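Local coordinates for HD domain-containing protein (Aquifex aeolicus, PDB 2HEK) that is of unknown cellular function but binds zinc and GDP and may hydrolyse dGTP, at residues A[41-46]-A[278-283]. Residues are numbered along the deposited sequence; the frame is centred on the assembly and turned at random.
With GDP (guanosine-5'-diphosphate), chain G.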
loop_
_atom_site.group_PDB
_atom_site.type_symbol
_atom_site.label_atom_id
_atom_site.label_comp_id
_atom_site.label_asym_id
_atom_site.label_seq_id
_atom_site.Cartn_x
_atom_site.Cartn_y
_atom_site.Cartn_z
ATOM N N TYR A 41 21.290 11.167 -3.032
ATOM C CA TYR A 41 20.173 12.111 -2.809
ATOM C C TYR A 41 20.262 13.281 -3.793
ATOM O O TYR A 41 19.288 14.019 -3.985
ATOM C CB TYR A 41 20.156 12.627 -1.364
ATOM C CG TYR A 41 21.326 13.555 -1.058
ATOM C CD1 TYR A 41 21.168 14.930 -1.083
ATOM C CD2 TYR A 41 22.585 13.058 -0.770
ATOM C CE1 TYR A 41 22.231 15.793 -0.814
ATOM C CE2 TYR A 41 23.652 13.907 -0.510
ATOM C CZ TYR A 41 23.466 15.270 -0.546
ATOM O OH TYR A 41 24.511 16.127 -0.276
ATOM N N LEU A 42 21.420 13.422 -4.446
ATOM C CA LEU A 42 21.580 14.467 -5.465
ATOM C C LEU A 42 20.848 14.093 -6.762
ATOM O O LEU A 42 20.698 14.928 -7.661
ATOM C CB LEU A 42 23.065 14.717 -5.761
ATOM C CG LEU A 42 23.837 15.376 -4.609
ATOM C CD1 LEU A 42 25.334 15.518 -5.017
ATOM C CD2 LEU A 42 23.249 16.757 -4.218
ATOM N N VAL A 43 20.398 12.846 -6.858
ATOM C CA VAL A 43 19.644 12.361 -8.019
ATOM C C VAL A 43 18.221 11.912 -7.580
ATOM O O VAL A 43 17.220 12.220 -8.254
ATOM C CB VAL A 43 20.375 11.143 -8.670
ATOM C CG1 VAL A 43 19.563 10.552 -9.837
ATOM C CG2 VAL A 43 21.760 11.528 -9.146
ATOM N N PHE A 44 18.151 11.181 -6.465
ATOM C CA PHE A 44 16.869 10.692 -5.865
ATOM C C PHE A 44 16.679 11.483 -4.578
ATOM O O PHE A 44 17.251 11.117 -3.556
ATOM C CB PHE A 44 16.942 9.179 -5.525
ATOM C CG PHE A 44 17.034 8.306 -6.743
ATOM C CD1 PHE A 44 18.285 7.985 -7.315
ATOM C CD2 PHE A 44 15.860 7.831 -7.362
ATOM C CE1 PHE A 44 18.357 7.210 -8.507
ATOM C CE2 PHE A 44 15.939 7.043 -8.556
ATOM C CZ PHE A 44 17.175 6.729 -9.095
ATOM N N PRO A 45 15.961 12.623 -4.640
ATOM C CA PRO A 45 16.050 13.602 -3.541
ATOM C C PRO A 45 15.666 13.077 -2.156
ATOM O O PRO A 45 16.225 13.536 -1.154
ATOM C CB PRO A 45 15.085 14.725 -4.004
ATOM C CG PRO A 45 15.189 14.656 -5.507
ATOM C CD PRO A 45 15.159 13.157 -5.759
ATOM N N SER A 46 14.782 12.087 -2.111
ATOM C CA SER A 46 14.268 11.573 -0.823
ATOM C C SER A 46 15.176 10.467 -0.220
ATOM O O SER A 46 14.856 9.931 0.842
ATOM C CB SER A 46 12.846 11.070 -1.025
ATOM O OG SER A 46 11.937 12.178 -1.239
ATOM N N PHE A 278 28.746 19.266 -6.176
ATOM C CA PHE A 278 27.665 20.031 -5.547
ATOM C C PHE A 278 27.060 21.164 -6.371
ATOM O O PHE A 278 25.983 21.664 -6.027
ATOM C CB PHE A 278 28.122 20.545 -4.184
ATOM C CG PHE A 278 28.234 19.469 -3.151
ATOM C CD1 PHE A 278 29.446 19.201 -2.544
ATOM C CD2 PHE A 278 27.115 18.692 -2.803
ATOM C CE1 PHE A 278 29.556 18.208 -1.586
ATOM C CE2 PHE A 278 27.213 17.693 -1.869
ATOM C CZ PHE A 278 28.440 17.448 -1.245
ATOM N N GLN A 279 27.708 21.555 -7.463
ATOM C CA GLN A 279 27.170 22.620 -8.316
ATOM C C GLN A 279 26.686 22.143 -9.675
ATOM O O GLN A 279 26.703 22.885 -10.647
ATOM C CB GLN A 279 28.231 23.679 -8.582
ATOM C CG GLN A 279 28.552 24.583 -7.392
ATOM C CD GLN A 279 29.351 25.809 -7.797
ATOM O OE1 GLN A 279 29.655 26.001 -8.981
ATOM N NE2 GLN A 279 29.788 26.762 -6.999
ATOM N N ARG A 280 26.298 20.882 -9.778
ATOM C CA ARG A 280 25.774 20.250 -11.006
ATOM C C ARG A 280 26.688 20.379 -12.227
ATOM O O ARG A 280 26.211 20.478 -13.345
ATOM C CB ARG A 280 24.375 20.804 -11.304
ATOM C CG ARG A 280 23.325 19.721 -11.639
ATOM C CD ARG A 280 22.629 19.111 -10.427
ATOM N NE ARG A 280 21.971 17.843 -10.728
ATOM C CZ ARG A 280 21.784 16.870 -9.844
ATOM N NH1 ARG A 280 22.206 17.018 -8.597
ATOM N NH2 ARG A 280 21.175 15.752 -10.208
ATOM N N LYS A 281 27.994 20.314 -11.998
ATOM C CA LYS A 281 28.995 20.401 -13.067
ATOM C C LYS A 281 29.712 19.050 -13.235
ATOM O O LYS A 281 30.850 19.017 -13.693
ATOM C CB LYS A 281 29.999 21.523 -12.786
ATOM C CG LYS A 281 29.404 22.919 -12.710
ATOM C CD LYS A 281 30.491 23.983 -12.656
ATOM C CE LYS A 281 29.929 25.375 -12.425
ATOM N NZ LYS A 281 30.854 26.216 -11.615
ATOM N N HIS A 282 29.030 17.959 -12.849
ATOM C CA HIS A 282 29.560 16.603 -13.013
ATOM C C HIS A 282 29.825 16.351 -14.500
ATOM O O HIS A 282 29.123 16.901 -15.360
ATOM C CB HIS A 282 28.570 15.534 -12.446
ATOM C CG HIS A 282 27.215 15.532 -13.097
ATOM N ND1 HIS A 282 26.954 14.871 -14.282
ATOM C CD2 HIS A 282 26.027 16.041 -12.687
ATOM C CE1 HIS A 282 25.683 15.043 -14.615
ATOM N NE2 HIS A 282 25.094 15.739 -13.655
ATOM N N PHE A 283 30.812 15.509 -14.805
ATOM C CA PHE A 283 31.010 15.087 -16.191
ATOM C C PHE A 283 29.695 14.555 -16.741
ATOM O O PHE A 283 28.903 13.907 -16.026
ATOM C CB PHE A 283 32.126 14.052 -16.317
ATOM C CG PHE A 283 33.540 14.617 -16.175
ATOM C CD1 PHE A 283 33.774 15.875 -15.637
ATOM C CD2 PHE A 283 34.631 13.856 -16.562
ATOM C CE1 PHE A 283 35.081 16.366 -15.501
ATOM C CE2 PHE A 283 35.951 14.332 -16.433
ATOM C CZ PHE A 283 36.177 15.592 -15.902
HETATM P PB GDP G . 21.467 14.991 -16.693
HETATM O O1B GDP G . 21.312 13.515 -17.034
HETATM O O2B GDP G . 22.513 15.653 -17.585
HETATM O O3B GDP G . 20.133 15.708 -16.891
HETATM O O3A GDP G . 21.982 15.143 -15.166
HETATM P PA GDP G . 21.388 16.162 -14.068
HETATM O O1A GDP G . 20.597 17.309 -14.636
HETATM O O2A GDP G . 22.517 16.689 -13.221
HETATM O "O5'" GDP G . 20.440 15.274 -13.100
HETATM C "C5'" GDP G . 19.805 14.058 -13.471
HETATM C "C4'" GDP G . 18.635 13.718 -12.538
HETATM O "O4'" GDP G . 18.755 14.233 -11.198
HETATM C "C3'" GDP G . 17.325 14.243 -13.064
HETATM O "O3'" GDP G . 16.430 13.095 -12.990
HETATM C "C2'" GDP G . 16.892 15.199 -11.994
HETATM O "O2'" GDP G . 15.490 15.097 -11.936
HETATM C "C1'" GDP G . 17.484 14.655 -10.721
HETATM N N9 GDP G . 17.790 15.695 -9.714
HETATM C C8 GDP G . 17.709 15.557 -8.380
HETATM N N7 GDP G . 18.115 16.675 -7.744
HETATM C C5 GDP G . 18.461 17.557 -8.695
HETATM C C6 GDP G . 18.956 18.946 -8.714
HETATM O O6 GDP G . 19.144 19.500 -7.641
HETATM N N1 GDP G . 19.250 19.535 -9.888
HETATM C C2 GDP G . 19.056 18.906 -11.067
HETATM N N2 GDP G . 19.359 19.586 -12.223
HETATM N N3 GDP G . 18.587 17.615 -11.118
HETATM C C4 GDP G . 18.280 16.921 -9.991
#
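The guanidinium of R280 lies with one face against the guanine base of GDP, C4 of the base standing 3.1 Å above its plane, while the carbonyl of L42 comes to its edge. The Y41 ring carries L42 CG over one face, 4.0 Å above the plane and toward the rim; the F278 ring takes Y41 OH at its edge, and the H282 ring GDP O2A. NH1 and NH2 of R280 both donate to L42 O at 2.7 Å, an end-on grip on a single oxygen. Each bond is bent, with N-H...O angles near 135°, as two donors converging on one atom require, and both reach the carbonyl from the same face of its plane. Arginine suits the place because one flat, charged group can lie flat over a base and still donate from its rim: NH2 also gives a nearly straight bond to GDP O5' (3.0 Å), and NE a weak one to O2A. The chain bends at chi2 (86°), which turns CD toward the base, 3.4 Å from N1.

Histidine has two ring nitrogens to use: H282 NE2 donates to O2A at 2.8 Å, and ND1 to F283 O, which fixes the ring's rotation.

Away from the nucleotide, side chains pack on the F278 ring. L42 offers a branched apolar end, CD1 lying obliquely 4.3 Å from F278 CD2, and Y41 OH is 3.5 Å from CE2, the two aromatic side chains crossing at about a right angle. Tyrosine's hydroxyl also bonds across the interface, to Y33 OH of the second subunit. That subunit also supplies K3, D24 and R32 to this GDP, so segments 41-46 and 278-283 form one wall of an intersubunit nucleotide site, distinct from the zinc centre of the HD domain.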